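PDB 1U0K: gene product PA4716 from Pseudomonas aeruginosa, which is of unknown function but belongs to the PhzF family and is probably an isomerase. Local coordinates for residues 22-27 with 47-52; 127-132 with 158-163; 144-149 with 180-185. All blocks are in the same frame, centred on the assembly; numbering follows the deposited sequence.

Contact 1: 22-27 with 47-52; sequences GLAVFD and FESIFL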
ATOM      1  N   GLY A  22       8.987   0.476  -5.637  1.00 10.80           N
ATOM      2  CA  GLY A  22       8.543  -0.890  -5.808  1.00 10.05           C
ATOM      3  C   GLY A  22       7.447  -0.999  -6.843  1.00  9.99           C
ATOM      4  O   GLY A  22       6.600  -0.114  -6.986  1.00 11.51           O
ATOM      5  N   LEU A  23       7.466  -2.114  -7.560  1.00  8.73           N
ATOM      6  CA  LEU A  23       6.559  -2.379  -8.675  1.00  8.71           C
ATOM      7  C   LEU A  23       6.285  -3.861  -8.777  1.00  8.14           C
ATOM      8  O   LEU A  23       7.226  -4.658  -8.696  1.00  8.72           O
ATOM      9  CB  LEU A  23       7.240  -1.944  -9.968  1.00  9.06           C
ATOM     10  CG  LEU A  23       6.563  -2.265 -11.297  1.00  9.52           C
ATOM     11  CD1 LEU A  23       5.360  -1.371 -11.506  1.00 10.21           C
ATOM     12  CD2 LEU A  23       7.560  -2.109 -12.435  1.00 10.69           C
ATOM     13  N   ALA A  24       5.028  -4.243  -9.016  1.00  7.47           N
ATOM     14  CA  ALA A  24       4.698  -5.615  -9.390  1.00  7.56           C
ATOM     15  C   ALA A  24       4.465  -5.708 -10.894  1.00  7.83           C
ATOM     16  O   ALA A  24       3.794  -4.857 -11.477  1.00  8.01           O
ATOM     17  CB  ALA A  24       3.491  -6.118  -8.654  1.00  7.21           C
ATOM     18  N   VAL A  25       5.033  -6.741 -11.512  1.00  7.87           N
ATOM     19  CA  VAL A  25       4.892  -6.987 -12.942  1.00  8.06           C
ATOM     20  C   VAL A  25       4.336  -8.380 -13.169  1.00  8.22           C
ATOM     21  O   VAL A  25       4.886  -9.342 -12.663  1.00  8.39           O
ATOM     22  CB  VAL A  25       6.252  -6.904 -13.661  1.00  7.98           C
ATOM     23  CG1 VAL A  25       6.093  -7.157 -15.174  1.00  9.02           C
ATOM     24  CG2 VAL A  25       6.937  -5.573 -13.404  1.00  8.70           C
ATOM     25  N   PHE A  26       3.246  -8.481 -13.917  1.00  8.34           N
ATOM     26  CA  PHE A  26       2.659  -9.754 -14.316  1.00  9.12           C
ATOM     27  C   PHE A  26       3.087  -9.946 -15.774  1.00  9.90           C
ATOM     28  O   PHE A  26       2.640  -9.225 -16.649  1.00 10.44           O
ATOM     29  CB  PHE A  26       1.130  -9.723 -14.177  1.00  9.32           C
ATOM     30  CG  PHE A  26       0.632  -9.696 -12.753  1.00  8.92           C
ATOM     31  CD1 PHE A  26       0.835  -8.591 -11.945  1.00  8.85           C
ATOM     32  CD2 PHE A  26      -0.064 -10.789 -12.228  1.00 11.17           C
ATOM     33  CE1 PHE A  26       0.358  -8.572 -10.628  1.00 10.82           C
ATOM     34  CE2 PHE A  26      -0.553 -10.757 -10.932  1.00 11.22           C
ATOM     35  CZ  PHE A  26      -0.335  -9.668 -10.142  1.00 10.21           C
ATOM     36  N   ASP A  27       3.970 -10.902 -16.036  1.00 11.62           N
ATOM     37  CA  ASP A  27       4.543 -11.021 -17.379  1.00 12.27           C
ATOM     38  C   ASP A  27       3.626 -11.663 -18.409  1.00 12.13           C
ATOM     39  O   ASP A  27       3.873 -11.532 -19.611  1.00 12.41           O
ATOM     40  CB  ASP A  27       5.885 -11.751 -17.344  1.00 13.32           C
ATOM     41  CG  ASP A  27       5.748 -13.189 -16.979  1.00 16.53           C
ATOM     42  OD1 ASP A  27       5.439 -13.468 -15.817  1.00 20.75           O
ATOM     43  OD2 ASP A  27       5.936 -14.103 -17.803  1.00 20.16           O
ATOM     44  N   PHE A  47       2.527   0.889  -5.529  1.00  9.85           N
ATOM     45  CA  PHE A  47       1.881   2.128  -5.981  1.00 10.36           C
ATOM     46  C   PHE A  47       1.273   1.895  -7.370  1.00 10.29           C
ATOM     47  O   PHE A  47       0.175   2.360  -7.653  1.00 10.89           O
ATOM     48  CB  PHE A  47       2.852   3.308  -5.984  1.00 11.57           C
ATOM     49  CG  PHE A  47       2.175   4.662  -6.006  1.00 14.02           C
ATOM     50  CD1 PHE A  47       1.956   5.374  -4.825  1.00 15.54           C
ATOM     51  CD2 PHE A  47       1.758   5.223  -7.202  1.00 16.41           C
ATOM     52  CE1 PHE A  47       1.337   6.629  -4.848  1.00 17.85           C
ATOM     53  CE2 PHE A  47       1.127   6.475  -7.225  1.00 17.41           C
ATOM     54  CZ  PHE A  47       0.919   7.168  -6.054  1.00 18.10           C
ATOM     55  N   GLU A  48       1.996   1.176  -8.216  1.00 10.15           N
ATOM     56  CA  GLU A  48       1.458   0.673  -9.481  1.00 10.34           C
ATOM     57  C   GLU A  48       1.816  -0.793  -9.680  1.00  9.91           C
ATOM     58  O   GLU A  48       2.852  -1.255  -9.193  1.00 10.01           O
ATOM     59  CB  GLU A  48       1.995   1.496 -10.654  1.00 11.23           C
ATOM     60  CG  GLU A  48       1.449   2.907 -10.676  1.00 14.39           C
ATOM     61  CD  GLU A  48       1.950   3.739 -11.830  1.00 20.91           C
ATOM     62  OE1 GLU A  48       3.134   4.109 -11.834  1.00 24.44           O
ATOM     63  OE2 GLU A  48       1.143   4.046 -12.732  1.00 26.51           O
ATOM     64  N   SER A  49       0.917  -1.515 -10.344  1.00  9.38           N
ATOM     65  CA  SER A  49       1.211  -2.820 -10.946  1.00  8.82           C
ATOM     66  C   SER A  49       1.043  -2.693 -12.461  1.00  8.60           C
ATOM     67  O   SER A  49       0.228  -1.913 -12.939  1.00  8.56           O
ATOM     68  CB  SER A  49       0.291  -3.926 -10.427  1.00  9.30           C
ATOM     69  OG  SER A  49       0.574  -4.278  -9.077  1.00 10.25           O
ATOM     70  N   ILE A  50       1.824  -3.472 -13.205  1.00  7.76           N
ATOM     71  CA  ILE A  50       1.723  -3.513 -14.663  1.00  8.01           C
ATOM     72  C   ILE A  50       1.499  -4.946 -15.114  1.00  8.11           C
ATOM     73  O   ILE A  50       2.090  -5.887 -14.569  1.00  7.89           O
ATOM     74  CB  ILE A  50       2.974  -2.869 -15.350  1.00  8.60           C
ATOM     75  CG1 ILE A  50       2.873  -2.973 -16.873  1.00  9.12           C
ATOM     76  CG2 ILE A  50       4.283  -3.468 -14.838  1.00  8.26           C
ATOM     77  CD1 ILE A  50       3.785  -2.046 -17.602  1.00 10.39           C
ATOM     78  N   PHE A  51       0.626  -5.089 -16.103  1.00  7.67           N
ATOM     79  CA  PHE A  51       0.164  -6.377 -16.619  1.00  8.19           C
ATOM     80  C   PHE A  51       0.515  -6.436 -18.095  1.00  9.00           C
ATOM     81  O   PHE A  51       0.124  -5.550 -18.847  1.00  9.38           O
ATOM     82  CB  PHE A  51      -1.351  -6.510 -16.410  1.00  8.28           C
ATOM     83  CG  PHE A  51      -1.756  -6.482 -14.962  1.00  7.35           C
ATOM     84  CD1 PHE A  51      -1.927  -5.267 -14.311  1.00  8.06           C
ATOM     85  CD2 PHE A  51      -1.925  -7.657 -14.238  1.00  6.71           C
ATOM     86  CE1 PHE A  51      -2.246  -5.227 -12.971  1.00  8.46           C
ATOM     87  CE2 PHE A  51      -2.236  -7.610 -12.886  1.00  6.33           C
ATOM     88  CZ  PHE A  51      -2.402  -6.389 -12.261  1.00  8.10           C
ATOM     89  N   LEU A  52       1.278  -7.451 -18.485  1.00  9.36           N
ATOM     90  CA  LEU A  52       1.739  -7.618 -19.866  1.00  9.92           C
ATOM     91  C   LEU A  52       0.936  -8.681 -20.596  1.00 10.76           C
ATOM     92  O   LEU A  52       0.611  -9.731 -20.049  1.00 11.13           O
ATOM     93  CB  LEU A  52       3.226  -7.968 -19.904  1.00  9.86           C
ATOM     94  CG  LEU A  52       4.185  -7.003 -19.190  1.00 10.71           C
ATOM     95  CD1 LEU A  52       5.646  -7.452 -19.313  1.00 12.08           C
ATOM     96  CD2 LEU A  52       4.042  -5.579 -19.703  1.00 12.27           C
TER
HETATM   97  O   HOH W   1       5.302   0.932  -4.703  1.00 14.37           O
HETATM   98  O   HOH W   2       4.957   1.010  -8.614  1.00 29.41           O

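Contact 2: 127-132 with 158-163; sequences AEFGAT and RVVSTG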
ATOM      1  N   ALA A 127       6.829  16.400 -25.169  1.00 25.42           N
ATOM      2  CA  ALA A 127       5.864  16.817 -24.175  1.00 25.32           C
ATOM      3  C   ALA A 127       4.901  17.813 -24.792  1.00 25.31           C
ATOM      4  O   ALA A 127       5.293  18.626 -25.633  1.00 25.40           O
ATOM      5  CB  ALA A 127       6.571  17.426 -22.986  1.00 25.27           C
ATOM      6  N   GLU A 128       3.639  17.724 -24.387  1.00 25.10           N
ATOM      7  CA  GLU A 128       2.610  18.662 -24.793  1.00 25.39           C
ATOM      8  C   GLU A 128       2.374  19.655 -23.660  1.00 24.63           C
ATOM      9  O   GLU A 128       2.068  19.258 -22.532  1.00 24.31           O
ATOM     10  CB  GLU A 128       1.318  17.919 -25.120  1.00 26.07           C
ATOM     11  CG  GLU A 128       0.357  18.719 -25.981  1.00 29.15           C
ATOM     12  CD  GLU A 128      -0.984  18.029 -26.172  1.00 33.37           C
ATOM     13  OE1 GLU A 128      -1.005  16.806 -26.448  1.00 36.38           O
ATOM     14  OE2 GLU A 128      -2.023  18.710 -26.044  1.00 36.07           O
ATOM     15  N   PHE A 129       2.539  20.941 -23.966  1.00 23.26           N
ATOM     16  CA  PHE A 129       2.344  22.018 -23.005  1.00 22.23           C
ATOM     17  C   PHE A 129       0.929  22.549 -23.121  1.00 21.89           C
ATOM     18  O   PHE A 129       0.506  22.975 -24.192  1.00 22.14           O
ATOM     19  CB  PHE A 129       3.364  23.138 -23.241  1.00 22.07           C
ATOM     20  CG  PHE A 129       4.753  22.771 -22.828  1.00 20.75           C
ATOM     21  CD1 PHE A 129       5.519  21.920 -23.615  1.00 20.40           C
ATOM     22  CD2 PHE A 129       5.286  23.240 -21.642  1.00 19.94           C
ATOM     23  CE1 PHE A 129       6.791  21.565 -23.232  1.00 20.53           C
ATOM     24  CE2 PHE A 129       6.554  22.887 -21.253  1.00 20.47           C
ATOM     25  CZ  PHE A 129       7.311  22.041 -22.052  1.00 20.25           C
ATOM     26  N   GLY A 130       0.196  22.506 -22.014  1.00 21.09           N
ATOM     27  CA  GLY A 130      -1.220  22.799 -22.007  1.00 20.72           C
ATOM     28  C   GLY A 130      -1.535  24.089 -21.282  1.00 20.47           C
ATOM     29  O   GLY A 130      -0.864  25.105 -21.479  1.00 20.13           O
ATOM     30  N   ALA A 131      -2.555  24.042 -20.433  1.00 20.06           N
ATOM     31  CA  ALA A 131      -3.096  25.231 -19.799  1.00 19.82           C
ATOM     32  C   ALA A 131      -2.066  25.919 -18.919  1.00 19.12           C
ATOM     33  O   ALA A 131      -1.142  25.299 -18.396  1.00 18.97           O
ATOM     34  CB  ALA A 131      -4.331  24.885 -18.979  1.00 20.07           C
ATOM     35  N   THR A 132      -2.243  27.228 -18.793  1.00 18.96           N
ATOM     36  CA  THR A 132      -1.501  28.054 -17.864  1.00 18.44           C
ATOM     37  C   THR A 132      -2.525  28.634 -16.891  1.00 18.53           C
ATOM     38  O   THR A 132      -3.374  29.408 -17.311  1.00 18.71           O
ATOM     39  CB  THR A 132      -0.814  29.197 -18.639  1.00 18.61           C
ATOM     40  OG1 THR A 132       0.104  28.654 -19.597  1.00 17.72           O
ATOM     41  CG2 THR A 132       0.060  30.033 -17.731  1.00 17.87           C
ATOM     42  N   ARG A 158       2.380  25.230 -15.108  1.00 21.84           N
ATOM     43  CA  ARG A 158       1.793  24.804 -16.360  1.00 21.48           C
ATOM     44  C   ARG A 158       1.472  23.336 -16.363  1.00 20.22           C
ATOM     45  O   ARG A 158       2.115  22.561 -15.682  1.00 19.76           O
ATOM     46  CB  ARG A 158       2.728  25.109 -17.518  1.00 22.07           C
ATOM     47  CG  ARG A 158       2.548  26.523 -17.988  1.00 23.49           C
ATOM     48  CD  ARG A 158       3.003  26.750 -19.333  1.00 24.30           C
ATOM     49  NE  ARG A 158       2.048  26.373 -20.361  1.00 23.50           N
ATOM     50  CZ  ARG A 158       2.361  26.414 -21.641  1.00 23.62           C
ATOM     51  NH1 ARG A 158       3.580  26.797 -21.997  1.00 25.31           N
ATOM     52  NH2 ARG A 158       1.488  26.085 -22.572  1.00 24.24           N
ATOM     53  N   VAL A 159       0.466  22.988 -17.145  1.00 19.68           N
ATOM     54  CA  VAL A 159       0.106  21.595 -17.349  1.00 19.38           C
ATOM     55  C   VAL A 159       1.018  21.076 -18.450  1.00 19.45           C
ATOM     56  O   VAL A 159       1.067  21.644 -19.535  1.00 19.37           O
ATOM     57  CB  VAL A 159      -1.361  21.453 -17.742  1.00 19.29           C
ATOM     58  CG1 VAL A 159      -1.722  19.975 -17.982  1.00 19.00           C
ATOM     59  CG2 VAL A 159      -2.247  22.058 -16.657  1.00 18.92           C
ATOM     60  N   VAL A 160       1.767  20.018 -18.155  1.00 18.93           N
ATOM     61  CA  VAL A 160       2.690  19.414 -19.113  1.00 18.67           C
ATOM     62  C   VAL A 160       2.461  17.906 -19.092  1.00 19.03           C
ATOM     63  O   VAL A 160       2.223  17.328 -18.029  1.00 18.78           O
ATOM     64  CB  VAL A 160       4.156  19.742 -18.781  1.00 18.45           C
ATOM     65  CG1 VAL A 160       5.079  19.249 -19.883  1.00 18.11           C
ATOM     66  CG2 VAL A 160       4.349  21.266 -18.588  1.00 18.45           C
ATOM     67  N   SER A 161       2.534  17.276 -20.263  1.00 19.77           N
ATOM     68  CA  SER A 161       2.101  15.884 -20.418  1.00 20.19           C
ATOM     69  C   SER A 161       2.907  15.131 -21.470  1.00 21.17           C
ATOM     70  O   SER A 161       3.193  15.652 -22.544  1.00 21.02           O
ATOM     71  CB  SER A 161       0.634  15.858 -20.833  1.00 20.53           C
ATOM     72  OG  SER A 161       0.112  14.538 -20.804  1.00 21.20           O
ATOM     73  N   THR A 162       3.278  13.899 -21.145  1.00 21.64           N
ATOM     74  CA  THR A 162       3.726  12.929 -22.142  1.00 22.38           C
ATOM     75  C   THR A 162       2.735  11.759 -22.193  1.00 22.97           C
ATOM     76  O   THR A 162       3.088  10.665 -22.630  1.00 23.71           O
ATOM     77  CB  THR A 162       5.135  12.418 -21.822  1.00 22.43           C
ATOM     78  OG1 THR A 162       5.188  11.941 -20.468  1.00 22.46           O
ATOM     79  CG2 THR A 162       6.152  13.534 -21.863  1.00 22.24           C
ATOM     80  N   GLY A 163       1.493  12.016 -21.781  1.00 23.45           N
ATOM     81  CA  GLY A 163       0.445  11.009 -21.678  1.00 23.73           C
ATOM     82  C   GLY A 163      -0.531  11.365 -20.570  1.00 23.85           C
ATOM     83  O   GLY A 163      -1.729  11.643 -20.808  1.00 24.55           O
TER

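Contact 3: 144-149 with 180-185; sequences AFSLSA and RQVNDL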
ATOM      1  N   ALA A 144      -3.726  24.873  -1.237  1.00 30.22           N
ATOM      2  CA  ALA A 144      -4.233  23.511  -1.173  1.00 30.28           C
ATOM      3  C   ALA A 144      -3.148  22.552  -0.689  1.00 30.56           C
ATOM      4  O   ALA A 144      -3.446  21.440  -0.277  1.00 30.04           O
ATOM      5  CB  ALA A 144      -4.754  23.078  -2.537  1.00 30.28           C
ATOM      6  N   PHE A 145      -1.888  22.986  -0.765  1.00 30.95           N
ATOM      7  CA  PHE A 145      -0.756  22.237  -0.230  1.00 31.52           C
ATOM      8  C   PHE A 145      -0.100  22.939   0.974  1.00 32.56           C
ATOM      9  O   PHE A 145       1.084  22.740   1.241  1.00 32.82           O
ATOM     10  CB  PHE A 145       0.265  21.982  -1.350  1.00 31.27           C
ATOM     11  CG  PHE A 145      -0.151  20.899  -2.304  1.00 29.91           C
ATOM     12  CD1 PHE A 145      -0.956  21.186  -3.398  1.00 29.11           C
ATOM     13  CD2 PHE A 145       0.247  19.590  -2.098  1.00 28.81           C
ATOM     14  CE1 PHE A 145      -1.351  20.183  -4.267  1.00 28.43           C
ATOM     15  CE2 PHE A 145      -0.145  18.584  -2.971  1.00 28.60           C
ATOM     16  CZ  PHE A 145      -0.944  18.883  -4.053  1.00 28.47           C
ATOM     17  N   SER A 146      -0.884  23.732   1.708  1.00 33.59           N
ATOM     18  CA  SER A 146      -0.424  24.425   2.927  1.00 34.37           C
ATOM     19  C   SER A 146       0.724  25.419   2.687  1.00 35.04           C
ATOM     20  O   SER A 146       1.573  25.624   3.558  1.00 35.19           O
ATOM     21  CB  SER A 146      -0.031  23.411   4.014  1.00 34.33           C
ATOM     22  OG  SER A 146      -1.045  22.441   4.218  1.00 34.08           O
ATOM     23  N   LEU A 147       0.727  26.039   1.510  1.00 35.91           N
ATOM     24  CA  LEU A 147       1.738  27.021   1.114  1.00 36.58           C
ATOM     25  C   LEU A 147       1.063  28.370   0.866  1.00 36.96           C
ATOM     26  O   LEU A 147      -0.161  28.458   0.871  1.00 37.05           O
ATOM     27  CB  LEU A 147       2.447  26.567  -0.172  1.00 36.54           C
ATOM     28  CG  LEU A 147       3.668  25.647  -0.076  1.00 37.27           C
ATOM     29  CD1 LEU A 147       3.588  24.667   1.087  1.00 37.30           C
ATOM     30  CD2 LEU A 147       3.856  24.900  -1.392  1.00 37.19           C
ATOM     31  N   SER A 148       1.863  29.415   0.660  1.00 37.70           N
ATOM     32  CA  SER A 148       1.352  30.735   0.281  1.00 38.10           C
ATOM     33  C   SER A 148       1.783  31.079  -1.144  1.00 38.32           C
ATOM     34  O   SER A 148       2.545  30.336  -1.763  1.00 38.12           O
ATOM     35  CB  SER A 148       1.836  31.804   1.265  1.00 38.30           C
ATOM     36  OG  SER A 148       3.250  31.859   1.302  1.00 39.31           O
ATOM     37  N   ALA A 149       1.294  32.205  -1.661  1.00 38.52           N
ATOM     38  CA  ALA A 149       1.610  32.641  -3.023  1.00 38.86           C
ATOM     39  C   ALA A 149       3.083  33.020  -3.188  1.00 39.01           C
ATOM     40  O   ALA A 149       3.619  32.942  -4.296  1.00 38.94           O
ATOM     41  CB  ALA A 149       0.719  33.812  -3.429  1.00 38.94           C
ATOM     42  N   ARG A 180       1.643  19.893   2.387  1.00 38.18           N
ATOM     43  CA  ARG A 180       0.620  18.954   2.851  1.00 38.28           C
ATOM     44  C   ARG A 180      -0.708  19.256   2.158  1.00 37.58           C
ATOM     45  O   ARG A 180      -1.254  20.347   2.320  1.00 37.27           O
ATOM     46  CB  ARG A 180       0.413  19.074   4.365  1.00 38.77           C
ATOM     47  CG  ARG A 180       1.664  18.867   5.200  1.00 40.77           C
ATOM     48  CD  ARG A 180       1.416  18.825   6.709  1.00 43.06           C
ATOM     49  NE  ARG A 180       0.354  17.894   7.088  1.00 45.11           N
ATOM     50  CZ  ARG A 180       0.456  16.565   7.049  1.00 46.73           C
ATOM     51  NH1 ARG A 180       1.580  15.971   6.653  1.00 47.41           N
ATOM     52  NH2 ARG A 180      -0.580  15.818   7.417  1.00 47.38           N
ATOM     53  N   GLN A 181      -1.238  18.291   1.409  1.00 36.92           N
ATOM     54  CA  GLN A 181      -2.525  18.470   0.733  1.00 36.48           C
ATOM     55  C   GLN A 181      -3.683  18.538   1.740  1.00 36.45           C
ATOM     56  O   GLN A 181      -3.905  17.594   2.494  1.00 36.63           O
ATOM     57  CB  GLN A 181      -2.774  17.338  -0.268  1.00 36.24           C
ATOM     58  CG  GLN A 181      -3.875  17.644  -1.273  1.00 35.23           C
ATOM     59  CD  GLN A 181      -4.136  16.490  -2.215  1.00 33.79           C
ATOM     60  OE1 GLN A 181      -3.199  15.854  -2.695  1.00 32.76           O
ATOM     61  NE2 GLN A 181      -5.408  16.213  -2.479  1.00 32.95           N
ATOM     62  N   VAL A 182      -4.406  19.657   1.741  1.00 36.40           N
ATOM     63  CA  VAL A 182      -5.547  19.865   2.639  1.00 36.26           C
ATOM     64  C   VAL A 182      -6.889  20.117   1.924  1.00 36.08           C
ATOM     65  O   VAL A 182      -7.935  20.165   2.577  1.00 36.41           O
ATOM     66  CB  VAL A 182      -5.274  21.030   3.629  1.00 36.29           C
ATOM     67  CG1 VAL A 182      -4.068  20.713   4.504  1.00 36.20           C
ATOM     68  CG2 VAL A 182      -5.082  22.359   2.902  1.00 36.37           C
ATOM     69  N   ASN A 183      -6.874  20.282   0.603  1.00 35.57           N
ATOM     70  CA  ASN A 183      -8.115  20.500  -0.147  1.00 35.46           C
ATOM     71  C   ASN A 183      -8.315  19.471  -1.249  1.00 35.08           C
ATOM     72  O   ASN A 183      -7.359  18.857  -1.723  1.00 35.01           O
ATOM     73  CB  ASN A 183      -8.145  21.905  -0.756  1.00 35.55           C
ATOM     74  CG  ASN A 183      -8.127  23.004   0.291  1.00 36.22           C
ATOM     75  OD1 ASN A 183      -7.548  24.067   0.073  1.00 36.57           O
ATOM     76  ND2 ASN A 183      -8.763  22.755   1.436  1.00 37.18           N
ATOM     77  N   ASP A 184      -9.572  19.285  -1.643  1.00 34.62           N
ATOM     78  CA  ASP A 184      -9.901  18.464  -2.800  1.00 34.39           C
ATOM     79  C   ASP A 184      -9.474  19.225  -4.055  1.00 33.71           C
ATOM     80  O   ASP A 184      -9.786  20.407  -4.203  1.00 33.43           O
ATOM     81  CB  ASP A 184     -11.401  18.156  -2.853  1.00 34.71           C
ATOM     82  CG  ASP A 184     -11.801  17.443  -4.133  1.00 35.94           C
ATOM     83  OD1 ASP A 184     -11.470  16.250  -4.274  1.00 38.35           O
ATOM     84  OD2 ASP A 184     -12.423  18.002  -5.063  1.00 39.28           O
ATOM     85  N   LEU A 185      -8.763  18.538  -4.944  1.00 32.95           N
ATOM     86  CA  LEU A 185      -8.164  19.156  -6.125  1.00 32.47           C
ATOM     87  C   LEU A 185      -8.897  18.820  -7.415  1.00 32.40           C
ATOM     88  O   LEU A 185      -8.562  19.352  -8.461  1.00 31.90           O
ATOM     89  CB  LEU A 185      -6.714  18.690  -6.273  1.00 32.37           C
ATOM     90  CG  LEU A 185      -5.795  18.851  -5.064  1.00 31.37           C
ATOM     91  CD1 LEU A 185      -4.470  18.148  -5.324  1.00 31.00           C
ATOM     92  CD2 LEU A 185      -5.580  20.319  -4.744  1.00 31.38           C
TER
HETATM   93  O   HOH W   3      -1.413  20.764   7.153  1.00 51.07           O

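Contact 1: 22-27 with 47-52
The rings of F26 and F51 form an offset stack, their centroids 4.5 Å apart and their planes inclined by 25°. F51 CE2 sits 3.3 Å above one face of the F26 ring, displaced toward its rim, where F26 CD1 is its nearest atom. I50 O lies at the edge of the F26 ring, near its plane. W40 also meets F26 edge-to-face, and Y7 brings a further ring against it. Both phenylalanines place CG anti to the carbonyl carbon (chi1 -70° for F26), and as neighbours in parallel strands their side chains run side by side in the same direction. A24 CB and S49 OG continue this face at 3.5 Å. On the other face V25 CG2 packs on I50 CG2 at 3.7 Å, flanked by L23 CD1 and by L52 CD1, which approaches V25 CG1. Between the faces the backbones are joined by nearly straight bonds: I50 N to A24 O, F26 N to I50 O at 2.9 Å, and L52 N to F26 O. The regular bonding stops toward G22. There water 2 donates to G22 O and accepts from E48 N at 3.0 Å, while water 1 lies within hydrogen-bonding reach of G22 O and accepts from F47 N; the buried A24 N has no partner. E48, the predicted active-site residue, lies at this water-bridged end of the pair, its side chain against I65, T67 and H77. Strands 21-26 and 48-54 are the parallel arms of a beta-alpha-beta unit whose helix 34-44 covers the phenylalanine face through T41 and L44. Helix 78-90 packs on the aliphatic face through P78, L79 and L85, and strands 6-12 and 60-67 flank the pair.

Contact 2: 127-132 with 158-163
Segments 127-132 and 158-163 run antiparallel, with E128 and S161 as a hydrogen-bonded pair, F129 and V160 as a non-hydrogen-bonded one, and G130 N to V159 O and V159 N to A131 O carrying the bonding past the strand end. V160 CG1 stands 4.1 Å above the centre of the F129 ring, a CH-pi contact, while V160 CG2 touches F129 CD2. A127 CB meets V160 CG1 at 3.9 Å on the same side. The F129 and R158 side chains cross at about a right angle, and F129 CB rests 3.4 Å above one face of the guanidinium. The R158 chain bends at chi3 (82°), which turns NE toward segment 127-132. Its NH2 then donates to G130 O at 2.8 Å, in the guanidinium plane and on a lone pair of the carbonyl; NE adds only a weak bond to the same oxygen. T132 OG1 comes within 3.1 Å of NE, but the angle is poor for a hydrogen bond. Near the other end S161 OG accepts from G163 N in an ST turn, and T162 OG1 bonds Q124. The arginine is thus held by a neutral carbonyl and a phenol, and its planar group, bonded through NH2 to G130 O and through NH1 to Y235 OH, with F129 CB over one face, ties the exit from strand 117-129 to the start of strand 158-161.

Contact 3: 144-149 with 180-185
Q181 lies beside F145, and both side chains point the same way. Q181 CB meets F145 CE2 at 4.0 Å. With CG anti to the backbone N (chi1 -164°), that carbon sits 4.1 Å above one face of the F145 ring, offset toward the rim and also near A144 O. At the tip, OE1 passes F145 CZ and CE2, while NE2 leaves the ring to bond N212 O and, weakly, N183 O. L185 crosses F145 at about a right angle, CD1 touching CZ; its CD2 packs on A144 CB at 3.6 Å. The backbones are joined by V182 N to A144 O at 2.9 Å and by R180 N to F145 O, where the donor stands well above the carbonyl plane. S146 OG donates to R180 O at 2.8 Å, in the carbonyl plane and on a lone pair. S146, with positive phi, is the C-prime residue of the Schellman motif that ends helix 135-144. The loop before helix 186-192 therefore supplies N-H groups to two carbonyls at that helix terminus, which probably stabilises their partial negative charge, while the serine hydroxyl returns a bond in the opposite sense.

Contact 1 is the buried one, lying between two helices, whereas contacts 2 and 3 are partly exposed, and contact 3 lies farthest from the centre of the chain. Contact 1 joins parallel strands and relies on stacked rings and aliphatic packing; contact 2 joins antiparallel strands and adds an arginine gripping a carbonyl; contact 3 joins two loops through helix-end carbonyls, a serine and a small apolar patch round F145. Contacts 2 and 3 alternate along the chain: helix 135-144 leaves from contact 2 and ends in contact 3, and L192 of helix 186-192, which follows 180-185, reaches contact 2. Contact 1 closes earlier and holds the predicted active-site residue; its centre is about 26 Å from that of contact 2.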